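Local coordinates for Phikz039 (Pseudomonas phage phikz, PDB 3ZBQ), which belongs to the tubulin/FtsZ-like family as the phage protein PhuZ and is modelled here with guanosine-5'-diphosphate in its pocket, at residues A[161-166]-A[220-225]; A[235-240]-A[281-286]; A[245-250]-A[264-269]. All blocks are in the same frame, centred on the assembly; numbering follows the deposited sequence.

Contact 1. Residues A[161-166]-A[220-225]; sequences PMIINY and QTVQLH
Gln-220 meets Pro-161 through its backbone, with the carbonyl O of Gln-220 3.3 Å from Pro-161 CB, while its own CB points away from 161-166. Thr-221 touches with its methyl branch. CG2 stands anti to the backbone N, which brings it 3.5 Å from Met-162 O and also against CG1, CG2 and CD1 of Ile-164. The other branch, OG1, is hydrogen-bonded to Glu-152 of helix 138-158. At Val-222 the strand pairing proper begins. Its N donates to Met-162 O at 3.0 Å (N-H...O 168°), and its O accepts from Ile-164 N at 3.0 Å (170°). One residue thus bonds to the two neighbours of its partner Ile-163, the signature of a parallel pair. Val-222 CG2, between the backbone N and the carbonyl carbon, packs 3.7 Å from Ile-163 CG1 and also reaches Pro-161 CB.

This pairing joins the parallel, nucleotide-binding part of the tubulin/FtsZ-like fold to strand 222-227, the last parallel strand before the sheet turns antiparallel at 275-281. Gln-223, paired with Ile-164, lies on the face turned to helix 284-304, where Ile-285 touches Ile-164 and Ser-284 touches Gln-223; its CG also approaches Ile-164 O. Leu-224 returns to the other face, with CB 3.6 Å from Ile-163 CG2, and its N donates to Ile-164 O at 2.8 Å. Past this bond the next carbonyl has no direct backbone donor from 161-166: Leu-224 O is held by the side-chain amide of Asn-165, whose ND2 donates at 2.9 Å (153°), and by a water that accepts from Tyr-166 N and donates to the same oxygen. A second partner, His-167, engages Asn-165 OD1, gripping the amide at both ends. His-225 continues the strand with CB pointing away from 161-166.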
loop_
_atom_site.group_PDB
_atom_site.type_symbol
_atom_site.label_atom_id
_atom_site.label_comp_id
_atom_site.label_asym_id
_atom_site.label_seq_id
_atom_site.Cartn_x
_atom_site.Cartn_y
_atom_site.Cartn_z
ATOM N N PRO A 161 13.394 2.512 -5.159
ATOM C CA PRO A 161 12.831 1.452 -4.309
ATOM C C PRO A 161 11.415 1.803 -3.862
ATOM O O PRO A 161 11.153 2.912 -3.386
ATOM C CB PRO A 161 13.778 1.427 -3.099
ATOM C CG PRO A 161 15.068 1.993 -3.631
ATOM C CD PRO A 161 14.641 3.062 -4.596
ATOM N N MET A 162 10.491 0.870 -4.041
ATOM C CA MET A 162 9.133 1.107 -3.608
ATOM C C MET A 162 9.024 0.763 -2.131
ATOM O O MET A 162 9.321 -0.359 -1.723
ATOM C CB MET A 162 8.150 0.265 -4.433
ATOM C CG MET A 162 6.741 0.558 -4.083
ATOM S SD MET A 162 5.598 -0.153 -5.258
ATOM C CE MET A 162 4.094 0.315 -4.419
ATOM N N ILE A 163 8.615 1.742 -1.330
ATOM C CA ILE A 163 8.545 1.579 0.114
ATOM C C ILE A 163 7.136 1.150 0.501
ATOM O O ILE A 163 6.164 1.859 0.226
ATOM C CB ILE A 163 8.869 2.907 0.838
ATOM C CG1 ILE A 163 10.271 3.393 0.482
ATOM C CG2 ILE A 163 8.691 2.763 2.351
ATOM C CD1 ILE A 163 10.500 4.849 0.829
ATOM N N ILE A 164 7.024 -0.006 1.152
ATOM C CA ILE A 164 5.723 -0.472 1.601
ATOM C C ILE A 164 5.683 -0.647 3.122
ATOM O O ILE A 164 6.609 -1.198 3.740
ATOM C CB ILE A 164 5.288 -1.778 0.877
ATOM C CG1 ILE A 164 6.153 -2.958 1.315
ATOM C CG2 ILE A 164 5.364 -1.606 -0.635
ATOM C CD1 ILE A 164 5.589 -4.324 0.885
ATOM N N ASN A 165 4.614 -0.124 3.714
ATOM C CA ASN A 165 4.294 -0.364 5.111
ATOM C C ASN A 165 3.211 -1.439 5.111
ATOM O O ASN A 165 2.082 -1.194 4.672
ATOM C CB ASN A 165 3.828 0.939 5.767
ATOM C CG ASN A 165 3.351 0.744 7.185
ATOM O OD1 ASN A 165 2.149 0.766 7.450
ATOM N ND2 ASN A 165 4.286 0.562 8.113
ATOM N N TYR A 166 3.567 -2.638 5.573
ATOM C CA TYR A 166 2.752 -3.832 5.330
ATOM C C TYR A 166 1.893 -4.275 6.513
ATOM O O TYR A 166 2.362 -4.358 7.656
ATOM C CB TYR A 166 3.649 -4.995 4.879
ATOM C CG TYR A 166 2.869 -6.282 4.672
ATOM C CD1 TYR A 166 2.098 -6.468 3.535
ATOM C CD2 TYR A 166 2.902 -7.303 5.621
ATOM C CE1 TYR A 166 1.376 -7.639 3.335
ATOM C CE2 TYR A 166 2.183 -8.482 5.433
ATOM C CZ TYR A 166 1.430 -8.643 4.291
ATOM O OH TYR A 166 0.704 -9.806 4.099
ATOM N N GLN A 220 14.904 -2.170 -5.262
ATOM C CA GLN A 220 13.898 -3.216 -5.095
ATOM C C GLN A 220 12.932 -2.810 -3.986
ATOM O O GLN A 220 13.122 -1.778 -3.348
ATOM C CB GLN A 220 14.583 -4.541 -4.733
ATOM C CG GLN A 220 15.206 -4.515 -3.358
ATOM C CD GLN A 220 15.922 -5.807 -2.993
ATOM O OE1 GLN A 220 16.036 -6.722 -3.804
ATOM N NE2 GLN A 220 16.419 -5.873 -1.761
ATOM N N THR A 221 11.899 -3.616 -3.749
ATOM C CA THR A 221 10.931 -3.301 -2.700
ATOM C C THR A 221 11.618 -3.278 -1.339
ATOM O O THR A 221 12.456 -4.141 -1.031
ATOM C CB THR A 221 9.778 -4.316 -2.658
ATOM O OG1 THR A 221 9.311 -4.562 -3.989
ATOM C CG2 THR A 221 8.617 -3.775 -1.823
ATOM N N VAL A 222 11.287 -2.275 -0.534
ATOM C CA VAL A 222 11.757 -2.235 0.831
ATOM C C VAL A 222 10.579 -2.053 1.771
ATOM O O VAL A 222 9.495 -1.625 1.357
ATOM C CB VAL A 222 12.800 -1.120 1.022
ATOM C CG1 VAL A 222 14.068 -1.475 0.261
ATOM C CG2 VAL A 222 12.231 0.215 0.545
ATOM N N GLN A 223 10.771 -2.420 3.032
ATOM C CA GLN A 223 9.673 -2.359 3.987
ATOM C C GLN A 223 9.858 -1.257 5.032
ATOM O O GLN A 223 10.951 -1.080 5.585
ATOM C CB GLN A 223 9.488 -3.725 4.659
ATOM C CG GLN A 223 8.281 -3.812 5.560
ATOM C CD GLN A 223 7.865 -5.241 5.816
ATOM O OE1 GLN A 223 8.356 -6.165 5.161
ATOM N NE2 GLN A 223 6.970 -5.437 6.769
ATOM N N LEU A 224 8.787 -0.509 5.286
ATOM C CA LEU A 224 8.806 0.562 6.276
ATOM C C LEU A 224 8.160 0.106 7.568
ATOM O O LEU A 224 7.007 -0.348 7.577
ATOM C CB LEU A 224 8.069 1.799 5.759
ATOM C CG LEU A 224 7.767 2.850 6.822
ATOM C CD1 LEU A 224 9.085 3.502 7.280
ATOM C CD2 LEU A 224 6.831 3.891 6.250
ATOM N N HIS A 225 8.916 0.221 8.652
ATOM C CA HIS A 225 8.428 -0.129 9.977
ATOM C C HIS A 225 8.282 1.129 10.827
ATOM O O HIS A 225 9.271 1.823 11.102
ATOM C CB HIS A 225 9.398 -1.099 10.662
ATOM C CG HIS A 225 9.750 -2.296 9.831
ATOM N ND1 HIS A 225 9.084 -3.502 9.942
ATOM C CD2 HIS A 225 10.698 -2.475 8.882
ATOM C CE1 HIS A 225 9.608 -4.369 9.093
ATOM N NE2 HIS A 225 10.592 -3.771 8.440
HETATM O O HOH W 1 5.699 -2.795 7.553
#

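Contact 2. Residues A[235-240]-A[281-286]; sequences AILDPI and NGLSIE
Asn-281 reaches over to Leu-237 at the point where strand 275-281 of the tubulin-type C-terminal domain gives way to helix 284-304, and its side chain ties that junction to the turn entering strand 239-246. The polar evidence centres on one amide. ND2 of Asn-281 donates to Leu-237 O at 2.9 Å and 172°, with the nitrogen in the carbonyl plane and the oxygen only 2° out of the amide plane. The same nitrogen donates to Ser-284 OG at 3.0 Å, again in the amide plane. On its other side OD1 is taken by His-225 NE2 of strand 222-227, so the two in-plane acceptors, with His-225 on OD1, fix the rotation of the amide. CG of Asn-281 lies between the backbone N and the carbonyl carbon (chi1 78°), the crowded position.

Two waters bridge the gap as well. One donates to Asp-238 O and accepts from Gly-282 N at 2.8 Å; the other accepts from Leu-237 N and has a weak bond to Ser-284 OG.

Packing contacts flank the amide. The methyl CG2 of Ile-236 comes within 3.6 Å of Asn-281 ND2, the two side chains crossing at about a right angle. Toward the protein surface, CD2 of Leu-283 makes an apolar contact with both CB and CD1 of Leu-237, 4.0 Å from the latter, and also approaches Asp-238 OD2. Where the strand begins, Ile-240 CD1 rests against the backbone, 3.5 Å from Gly-282 N and 3.7 Å from Asn-281 C.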
loop_
_atom_site.group_PDB
_atom_site.type_symbol
_atom_site.label_atom_id
_atom_site.label_comp_id
_atom_site.label_asym_id
_atom_site.label_seq_id
_atom_site.Cartn_x
_atom_site.Cartn_y
_atom_site.Cartn_z
ATOM N N ALA A 235 14.748 -3.765 17.053
ATOM C CA ALA A 235 14.436 -5.130 16.634
ATOM C C ALA A 235 14.432 -5.310 15.114
ATOM O O ALA A 235 14.432 -6.437 14.615
ATOM C CB ALA A 235 13.103 -5.568 17.223
ATOM N N ILE A 236 14.414 -4.204 14.374
ATOM C CA ILE A 236 14.405 -4.300 12.915
ATOM C C ILE A 236 15.770 -4.746 12.386
ATOM O O ILE A 236 16.795 -4.085 12.625
ATOM C CB ILE A 236 13.971 -2.979 12.248
ATOM C CG1 ILE A 236 12.649 -2.487 12.840
ATOM C CG2 ILE A 236 13.891 -3.148 10.723
ATOM C CD1 ILE A 236 11.484 -3.460 12.690
ATOM N N LEU A 237 15.770 -5.870 11.669
ATOM C CA LEU A 237 16.987 -6.475 11.127
ATOM C C LEU A 237 17.530 -5.734 9.910
ATOM O O LEU A 237 16.764 -5.334 9.028
ATOM C CB LEU A 237 16.728 -7.927 10.721
ATOM C CG LEU A 237 16.264 -8.899 11.800
ATOM C CD1 LEU A 237 16.083 -10.301 11.211
ATOM C CD2 LEU A 237 17.249 -8.908 12.955
ATOM N N ASP A 238 18.855 -5.588 9.864
ATOM C CA ASP A 238 19.546 -4.969 8.733
ATOM C C ASP A 238 18.891 -3.666 8.246
ATOM O O ASP A 238 18.533 -3.554 7.069
ATOM C CB ASP A 238 19.678 -5.963 7.571
ATOM C CG ASP A 238 20.510 -7.189 7.935
ATOM O OD1 ASP A 238 21.130 -7.200 9.019
ATOM O OD2 ASP A 238 20.543 -8.141 7.130
ATOM N N PRO A 239 18.739 -2.674 9.146
ATOM C CA PRO A 239 18.071 -1.447 8.699
ATOM C C PRO A 239 18.886 -0.707 7.638
ATOM O O PRO A 239 20.120 -0.594 7.756
ATOM C CB PRO A 239 17.973 -0.613 9.982
ATOM C CG PRO A 239 19.107 -1.101 10.849
ATOM C CD PRO A 239 19.217 -2.577 10.541
ATOM N N ILE A 240 18.202 -0.198 6.616
ATOM C CA ILE A 240 18.858 0.559 5.548
ATOM C C ILE A 240 18.838 2.065 5.817
ATOM O O ILE A 240 19.870 2.742 5.766
ATOM C CB ILE A 240 18.188 0.276 4.190
ATOM C CG1 ILE A 240 18.344 -1.208 3.827
ATOM C CG2 ILE A 240 18.756 1.192 3.097
ATOM C CD1 ILE A 240 17.398 -1.695 2.712
ATOM N N ASN A 281 13.900 -1.263 5.897
ATOM C CA ASN A 281 14.835 -2.358 5.621
ATOM C C ASN A 281 14.391 -3.150 4.393
ATOM O O ASN A 281 13.338 -2.880 3.829
ATOM C CB ASN A 281 15.026 -3.270 6.850
ATOM C CG ASN A 281 13.870 -4.254 7.059
ATOM O OD1 ASN A 281 12.770 -4.077 6.524
ATOM N ND2 ASN A 281 14.117 -5.287 7.865
ATOM N N GLY A 282 15.192 -4.116 3.969
ATOM C CA GLY A 282 14.833 -4.892 2.798
ATOM C C GLY A 282 14.474 -6.310 3.160
ATOM O O GLY A 282 13.632 -6.944 2.503
ATOM N N LEU A 283 15.092 -6.813 4.223
ATOM C CA LEU A 283 14.983 -8.232 4.568
ATOM C C LEU A 283 13.554 -8.681 4.858
ATOM O O LEU A 283 13.162 -9.795 4.511
ATOM C CB LEU A 283 15.864 -8.550 5.772
ATOM C CG LEU A 283 16.095 -10.030 6.057
ATOM C CD1 LEU A 283 16.758 -10.696 4.857
ATOM C CD2 LEU A 283 16.946 -10.202 7.313
ATOM N N SER A 284 12.780 -7.816 5.501
ATOM C CA SER A 284 11.454 -8.182 5.977
ATOM C C SER A 284 10.510 -8.536 4.832
ATOM O O SER A 284 9.534 -9.264 5.036
ATOM C CB SER A 284 10.864 -7.056 6.827
ATOM O OG SER A 284 11.593 -6.904 8.033
ATOM N N ILE A 285 10.796 -8.027 3.633
ATOM C CA ILE A 285 9.989 -8.362 2.450
ATOM C C ILE A 285 9.954 -9.878 2.210
ATOM O O ILE A 285 8.924 -10.438 1.787
ATOM C CB ILE A 285 10.509 -7.642 1.178
ATOM C CG1 ILE A 285 10.283 -6.134 1.283
ATOM C CG2 ILE A 285 9.848 -8.184 -0.083
ATOM C CD1 ILE A 285 8.847 -5.761 1.619
ATOM N N GLU A 286 11.069 -10.546 2.488
ATOM C CA GLU A 286 11.149 -12.007 2.359
ATOM C C GLU A 286 10.113 -12.735 3.213
ATOM O O GLU A 286 9.582 -13.784 2.808
ATOM C CB GLU A 286 12.566 -12.498 2.704
ATOM C CG GLU A 286 12.707 -14.005 2.940
ATOM C CD GLU A 286 12.343 -14.848 1.726
ATOM O OE1 GLU A 286 12.374 -14.327 0.587
ATOM O OE2 GLU A 286 12.018 -16.044 1.919
HETATM O O HOH W 2 13.038 -6.976 11.030
HETATM O O HOH W 3 17.481 -5.092 5.187
#

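Contact 3. Residues A[245-250]-A[264-269]; sequences LYTDPD and GYADPE
Two parallel strands at the outer edge, within this chain, of the C-terminal part of the continuous tubulin/FtsZ-like sheet end together here: Leu-245 pairs with Gly-264 and Tyr-246 with Tyr-265, after which each segment swings into its own turn. The main-chain evidence is a pair of bonds from one residue. Tyr-246 N donates to Gly-264 O at 3.1 Å (164°), and Tyr-246 O accepts from Ala-266 N at 2.8 Å, a more bent bond (147°). Past the last pairing a water donates both to Thr-247 O and to Ala-266 O, linking the two segments as they diverge.

Because Gly-264 has no side chain, Leu-245 can fold over it: CD2 lies 3.7 Å from Gly-264 CA. On the other face the ring of Tyr-265 receives Pro-249 in a CH-pi contact. Pro-249 CB sits 4.0 Å from the ring centroid and 9° off its normal, over the middle of one face. Tyr-246 O lies at the edge of the same ring, near its plane, and Tyr-265 OH is hydrogen-bonded to Asp-252.

Farther along, Thr-247 meets Pro-268, whose CB is 3.5 Å from Thr-247 O, and the methyl CG2 of Thr-247 packs at 4.1 Å against Ala-266 CB. OG1 of Thr-247 bonds to Phe-273 O. Both turns are Asx turns: Asp-248 OD1 accepts from Asp-250 N, and Asp-267 OD1 from Glu-269 N, each oxygen met from above its carboxylate plane.

Strand 239-246 has strand 275-281 as its other neighbour, where Leu-245 touches Met-276 and Tyr-246 touches Gln-275. Leu-245 also meets Ile-191 and Leu-192 at the end of helix 175-192; strand 260-265, on the other side of 239-246, is one of the two outermost strands of the sheet within this chain.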
loop_
_atom_site.group_PDB
_atom_site.type_symbol
_atom_site.label_atom_id
_atom_site.label_comp_id
_atom_site.label_asym_id
_atom_site.label_seq_id
_atom_site.Cartn_x
_atom_site.Cartn_y
_atom_site.Cartn_z
ATOM N N LEU A 245 12.259 10.896 15.179
ATOM C CA LEU A 245 11.800 12.117 15.837
ATOM C C LEU A 245 11.942 11.994 17.348
ATOM O O LEU A 245 11.551 10.982 17.922
ATOM C CB LEU A 245 10.337 12.386 15.501
ATOM C CG LEU A 245 10.045 12.783 14.059
ATOM C CD1 LEU A 245 8.539 12.948 13.833
ATOM C CD2 LEU A 245 10.762 14.075 13.750
ATOM N N TYR A 246 12.497 13.025 17.982
ATOM C CA TYR A 246 12.583 13.086 19.440
ATOM C C TYR A 246 11.936 14.379 19.927
ATOM O O TYR A 246 12.058 15.417 19.272
ATOM C CB TYR A 246 14.048 13.064 19.886
ATOM C CG TYR A 246 14.828 11.884 19.360
ATOM C CD1 TYR A 246 15.446 11.938 18.110
ATOM C CD2 TYR A 246 14.953 10.721 20.108
ATOM C CE1 TYR A 246 16.161 10.859 17.619
ATOM C CE2 TYR A 246 15.667 9.640 19.629
ATOM C CZ TYR A 246 16.265 9.713 18.384
ATOM O OH TYR A 246 16.974 8.637 17.907
ATOM N N THR A 247 11.240 14.326 21.061
ATOM C CA THR A 247 10.761 15.559 21.682
ATOM C C THR A 247 11.856 16.125 22.577
ATOM O O THR A 247 11.848 17.309 22.908
ATOM C CB THR A 247 9.484 15.360 22.491
ATOM O OG1 THR A 247 9.583 14.156 23.265
ATOM C CG2 THR A 247 8.263 15.286 21.558
ATOM N N ASP A 248 12.789 15.262 22.973
ATOM C CA ASP A 248 13.971 15.696 23.722
ATOM C C ASP A 248 15.235 15.449 22.896
ATOM O O ASP A 248 15.642 14.297 22.696
ATOM C CB ASP A 248 14.056 14.949 25.054
ATOM C CG ASP A 248 15.213 15.429 25.931
ATOM O OD1 ASP A 248 16.030 16.267 25.482
ATOM O OD2 ASP A 248 15.295 14.956 27.079
ATOM N N PRO A 249 15.861 16.535 22.417
ATOM C CA PRO A 249 17.040 16.475 21.546
ATOM C C PRO A 249 18.188 15.713 22.193
ATOM O O PRO A 249 18.995 15.105 21.481
ATOM C CB PRO A 249 17.421 17.947 21.373
ATOM C CG PRO A 249 16.118 18.680 21.534
ATOM C CD PRO A 249 15.389 17.919 22.609
ATOM N N ASP A 250 18.241 15.735 23.522
ATOM C CA ASP A 250 19.302 15.058 24.260
ATOM C C ASP A 250 19.215 13.546 24.108
ATOM O O ASP A 250 20.179 12.838 24.402
ATOM C CB ASP A 250 19.266 15.430 25.750
ATOM C CG ASP A 250 19.868 16.799 26.036
ATOM O OD1 ASP A 250 20.388 17.453 25.101
ATOM O OD2 ASP A 250 19.825 17.221 27.214
ATOM N N GLY A 264 14.767 14.504 13.514
ATOM C CA GLY A 264 14.082 15.775 13.691
ATOM C C GLY A 264 13.716 15.977 15.147
ATOM O O GLY A 264 13.531 14.999 15.876
ATOM N N TYR A 265 13.607 17.232 15.576
ATOM C CA TYR A 265 13.253 17.528 16.959
ATOM C C TYR A 265 11.849 18.104 17.028
ATOM O O TYR A 265 11.610 19.238 16.596
ATOM C CB TYR A 265 14.289 18.466 17.588
ATOM C CG TYR A 265 15.678 17.874 17.534
ATOM C CD1 TYR A 265 15.895 16.553 17.908
ATOM C CD2 TYR A 265 16.760 18.614 17.079
ATOM C CE1 TYR A 265 17.149 15.986 17.849
ATOM C CE2 TYR A 265 18.025 18.056 17.015
ATOM C CZ TYR A 265 18.211 16.741 17.407
ATOM O OH TYR A 265 19.458 16.168 17.355
ATOM N N ALA A 266 10.920 17.296 17.539
ATOM C CA ALA A 266 9.514 17.668 17.614
ATOM C C ALA A 266 9.252 18.519 18.851
ATOM O O ALA A 266 9.842 18.293 19.906
ATOM C CB ALA A 266 8.638 16.424 17.638
ATOM N N ASP A 267 8.357 19.490 18.705
ATOM C CA ASP A 267 7.986 20.399 19.790
ATOM C C ASP A 267 7.454 19.634 21.005
ATOM O O ASP A 267 6.360 19.087 20.962
ATOM C CB ASP A 267 6.936 21.379 19.265
ATOM C CG ASP A 267 6.484 22.387 20.309
ATOM O OD1 ASP A 267 7.150 22.517 21.350
ATOM O OD2 ASP A 267 5.457 23.057 20.074
ATOM N N PRO A 268 8.223 19.607 22.107
ATOM C CA PRO A 268 7.810 18.813 23.274
ATOM C C PRO A 268 6.595 19.411 23.968
ATOM O O PRO A 268 5.930 18.744 24.764
ATOM C CB PRO A 268 9.034 18.891 24.200
ATOM C CG PRO A 268 9.678 20.188 23.849
ATOM C CD PRO A 268 9.479 20.340 22.358
ATOM N N GLU A 269 6.312 20.669 23.663
ATOM C CA GLU A 269 5.148 21.351 24.205
ATOM C C GLU A 269 3.890 20.869 23.492
ATOM O O GLU A 269 2.818 20.774 24.087
ATOM C CB GLU A 269 5.321 22.847 23.985
ATOM C CG GLU A 269 4.374 23.748 24.728
ATOM C CD GLU A 269 4.773 25.210 24.579
ATOM O OE1 GLU A 269 5.600 25.691 25.382
ATOM O OE2 GLU A 269 4.279 25.865 23.637
HETATM O O HOH W 4 12.405 18.870 20.692
#

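Overall arrangement
All three contacts reach one continuous sheet, in the order 163-168, 222-227, 275-281, 239-246, 260-265, contact 2 only where strand 239-246 begins and strand 275-281 ends. Contacts 1 and 2 touch directly, their centres 10 Å apart: Gln-223 N and Asn-281 O, 2.7 Å apart, probably form a hydrogen bond linking strands 222-227 and 275-281. Contact 3 lies about 26 Å, centre to centre, from each of the others, with nearest atoms about 10 Å from contact 1 and about 12 Å from contact 2. It engages the end of strand 239-246. The side chain of Tyr-166 in contact 1 lies about 10 Å from the bound guanosine-5'-diphosphate, too far to touch it.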